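PDB 5U2P: sugar ABC transporter substrate-binding protein from Treponema pallidum subsp. pallidum, which probably binds a small ligand, perhaps a sugar, in the periplasm and delivers it to an ABC transporter. Local coordinates for residues I197-G202 with Q297-G302. Sequence-based numbering, arbitrary orientation. Where two conformers were deposited one is given.
Sequences ITKVLG and QDVLTG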
ATOM      1  N   ILE A 197      -5.200  12.201  -5.007  1.00 22.96           N
ATOM      2  CA  ILE A 197      -4.182  13.199  -4.688  1.00 25.53           C
ATOM      3  C   ILE A 197      -2.800  12.617  -4.988  1.00 23.17           C
ATOM      4  O   ILE A 197      -1.917  13.302  -5.527  1.00 24.00           O
ATOM      5  CB  ILE A 197      -4.257  13.646  -3.205  1.00 26.46           C
ATOM      6  CG1 ILE A 197      -5.523  14.477  -2.960  1.00 25.33           C
ATOM      7  CG2 ILE A 197      -3.003  14.454  -2.798  1.00 27.70           C
ATOM      8  CD1 ILE A 197      -5.814  14.765  -1.500  1.00 29.96           C
ATOM      9  N   THR A 198      -2.621  11.354  -4.632  1.00 23.94           N
ATOM     10  CA  THR A 198      -1.314  10.726  -4.753  1.00 24.44           C
ATOM     11  C   THR A 198      -0.945  10.634  -6.234  1.00 22.46           C
ATOM     12  O   THR A 198       0.207  10.911  -6.628  1.00 24.64           O
ATOM     13  CB  THR A 198      -1.299   9.326  -4.069  1.00 22.19           C
ATOM     14  OG1 THR A 198      -1.489   9.493  -2.657  1.00 21.31           O
ATOM     15  CG2 THR A 198       0.042   8.613  -4.300  1.00 22.16           C
ATOM     16  N   LYS A 199      -1.915  10.268  -7.063  1.00 24.78           N
ATOM     17  CA  LYS A 199      -1.656  10.102  -8.486  1.00 25.19           C
ATOM     18  C   LYS A 199      -1.331  11.425  -9.190  1.00 26.42           C
ATOM     19  O   LYS A 199      -0.453  11.465 -10.034  1.00 35.67           O
ATOM     20  CB  LYS A 199      -2.839   9.428  -9.172  1.00 30.01           C
ATOM     21  CG  LYS A 199      -2.944   7.967  -8.852  1.00 28.34           C
ATOM     22  CD  LYS A 199      -4.033   7.313  -9.685  1.00 42.91           C
ATOM     23  CE  LYS A 199      -4.144   5.860  -9.366  1.00 46.11           C
ATOM     24  NZ  LYS A 199      -4.701   5.093 -10.523  1.00 49.31           N
ATOM     25  N   VAL A 200      -2.037  12.495  -8.857  0.54 26.25           N
ATOM     26  CA  VAL A 200      -1.779  13.754  -9.553  0.54 33.38           C
ATOM     27  C   VAL A 200      -0.394  14.276  -9.157  0.54 43.95           C
ATOM     28  O   VAL A 200       0.321  14.829  -9.987  0.54 32.03           O
ATOM     29  CB  VAL A 200      -2.877  14.809  -9.276  0.54 41.04           C
ATOM     30  CG1 VAL A 200      -2.929  15.191  -7.804  0.54 46.68           C
ATOM     31  CG2 VAL A 200      -2.669  16.033 -10.163  0.54 50.04           C
ATOM     32  N   LEU A 201       0.006  14.053  -7.908  1.00 29.65           N
ATOM     33  CA  LEU A 201       1.297  14.561  -7.420  1.00 28.94           C
ATOM     34  C   LEU A 201       2.499  13.690  -7.789  1.00 35.24           C
ATOM     35  O   LEU A 201       3.623  14.184  -7.865  1.00 29.89           O
ATOM     36  CB  LEU A 201       1.268  14.729  -5.899  1.00 25.48           C
ATOM     37  CG  LEU A 201       0.340  15.821  -5.353  1.00 30.20           C
ATOM     38  CD1 LEU A 201       0.339  15.787  -3.835  1.00 27.30           C
ATOM     39  CD2 LEU A 201       0.718  17.212  -5.865  1.00 38.59           C
ATOM     40  N   GLY A 202       2.277  12.404  -8.008  1.00 26.27           N
ATOM     41  CA  GLY A 202       3.378  11.490  -8.268  1.00 27.09           C
ATOM     42  C   GLY A 202       4.186  11.115  -7.032  1.00 26.42           C
ATOM     43  O   GLY A 202       3.921  11.586  -5.927  1.00 29.84           O
ATOM     44  N   GLN A 297      -4.379   6.089 -15.287  1.00 53.80           N
ATOM     45  CA  GLN A 297      -3.945   4.818 -15.876  1.00 60.78           C
ATOM     46  C   GLN A 297      -2.432   4.598 -15.735  1.00 68.89           C
ATOM     47  O   GLN A 297      -1.925   3.508 -16.022  1.00 45.16           O
ATOM     48  CB  GLN A 297      -4.335   4.758 -17.359  1.00 74.90           C
ATOM     49  CG  GLN A 297      -5.830   4.914 -17.635  1.00 75.10           C
ATOM     50  CD  GLN A 297      -6.660   3.717 -17.180  1.00 80.61           C
ATOM     51  OE1 GLN A 297      -6.131   2.630 -16.933  1.00 69.89           O
ATOM     52  NE2 GLN A 297      -7.974   3.915 -17.075  1.00 69.71           N
ATOM     53  N   ASP A 298      -1.717   5.627 -15.286  1.00 44.49           N
ATOM     54  CA  ASP A 298      -0.261   5.580 -15.238  1.00 40.38           C
ATOM     55  C   ASP A 298       0.254   4.692 -14.105  1.00 40.63           C
ATOM     56  O   ASP A 298       1.187   3.925 -14.300  1.00 32.02           O
ATOM     57  CB  ASP A 298       0.320   6.998 -15.107  1.00 46.30           C
ATOM     58  CG  ASP A 298      -0.007   7.669 -13.770  1.00 77.16           C
ATOM     59  OD1 ASP A 298      -0.877   7.166 -13.025  1.00 81.50           O
ATOM     60  OD2 ASP A 298       0.601   8.724 -13.473  1.00 70.88           O
ATOM     61  N   VAL A 299      -0.362   4.788 -12.930  1.00 27.45           N
ATOM     62  CA  VAL A 299       0.156   4.113 -11.741  1.00 21.19           C
ATOM     63  C   VAL A 299      -0.985   3.731 -10.801  1.00 30.60           C
ATOM     64  O   VAL A 299      -2.020   4.382 -10.785  1.00 31.36           O
ATOM     65  CB  VAL A 299       1.181   5.004 -10.998  1.00 29.22           C
ATOM     66  CG1 VAL A 299       0.482   6.078 -10.146  1.00 37.55           C
ATOM     67  CG2 VAL A 299       2.106   4.178 -10.168  1.00 54.50           C
ATOM     68  N   LEU A 300      -0.797   2.661 -10.042  1.00 24.68           N
ATOM     69  CA  LEU A 300      -1.713   2.310  -8.960  1.00 21.65           C
ATOM     70  C   LEU A 300      -1.183   2.940  -7.682  1.00 28.12           C
ATOM     71  O   LEU A 300       0.015   3.213  -7.579  1.00 26.75           O
ATOM     72  CB  LEU A 300      -1.824   0.792  -8.789  1.00 22.36           C
ATOM     73  CG  LEU A 300      -2.418   0.010  -9.961  1.00 30.95           C
ATOM     74  CD1 LEU A 300      -2.286  -1.462  -9.735  1.00 26.25           C
ATOM     75  CD2 LEU A 300      -3.872   0.378 -10.157  1.00 48.18           C
ATOM     76  N   THR A 301      -2.057   3.158  -6.704  1.00 22.67           N
ATOM     77  CA  THR A 301      -1.604   3.458  -5.348  1.00 20.22           C
ATOM     78  C   THR A 301      -1.961   2.332  -4.383  1.00 21.40           C
ATOM     79  O   THR A 301      -2.804   1.473  -4.676  1.00 20.33           O
ATOM     80  CB  THR A 301      -2.193   4.788  -4.796  1.00 22.36           C
ATOM     81  OG1 THR A 301      -3.545   4.588  -4.360  1.00 22.81           O
ATOM     82  CG2 THR A 301      -2.118   5.902  -5.848  1.00 20.87           C
ATOM     83  N   GLY A 302      -1.289   2.329  -3.235  1.00 19.07           N
ATOM     84  CA  GLY A 302      -1.556   1.355  -2.189  1.00 20.17           C
ATOM     85  C   GLY A 302      -0.704   1.606  -0.974  1.00 21.35           C
ATOM     86  O   GLY A 302      -0.154   2.697  -0.795  1.00 20.41           O
TER
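K199 on helix 191-214 reaches across to the chain entering strand 300-303. Its side chain is extended beyond CG, and its NZ gives a weak hydrogen bond to the backbone O of V299, at 2.8 Å. K199 CE lies 3.0 Å from V299 O. The stronger partner of the ammonium group is the backbone O of A296, so two carbonyls of the loop before the strand share it. The D298 carboxylate is nearby, with OD1 5.0 Å from K199 NZ, and may add some electrostatic attraction.

The rest of the contact is apolar. The T301 side chain leaves the strand toward the helix, and its CG2 lies 3.7 Å from K199 CG and 3.8 Å from T198 CG2. V299 and K199 run past each other in opposite directions, with V299 CG1 4.1 Å from K199 CG. T198 CG2 is anti to the backbone N (its OG1 at chi1 -65°), which turns the methyl to T301 and leaves OG1 to hydrogen-bond with A194 O and I376 N.

T301 OG1 hydrogen-bonds with D195 OD1, about one turn before K199 on the helix, and with N140 ND2 on neighbouring strand 138-145. The buried contact thus packs a helix against a sheet strand in one lobe of a two-lobed periplasmic solute-binding protein fold.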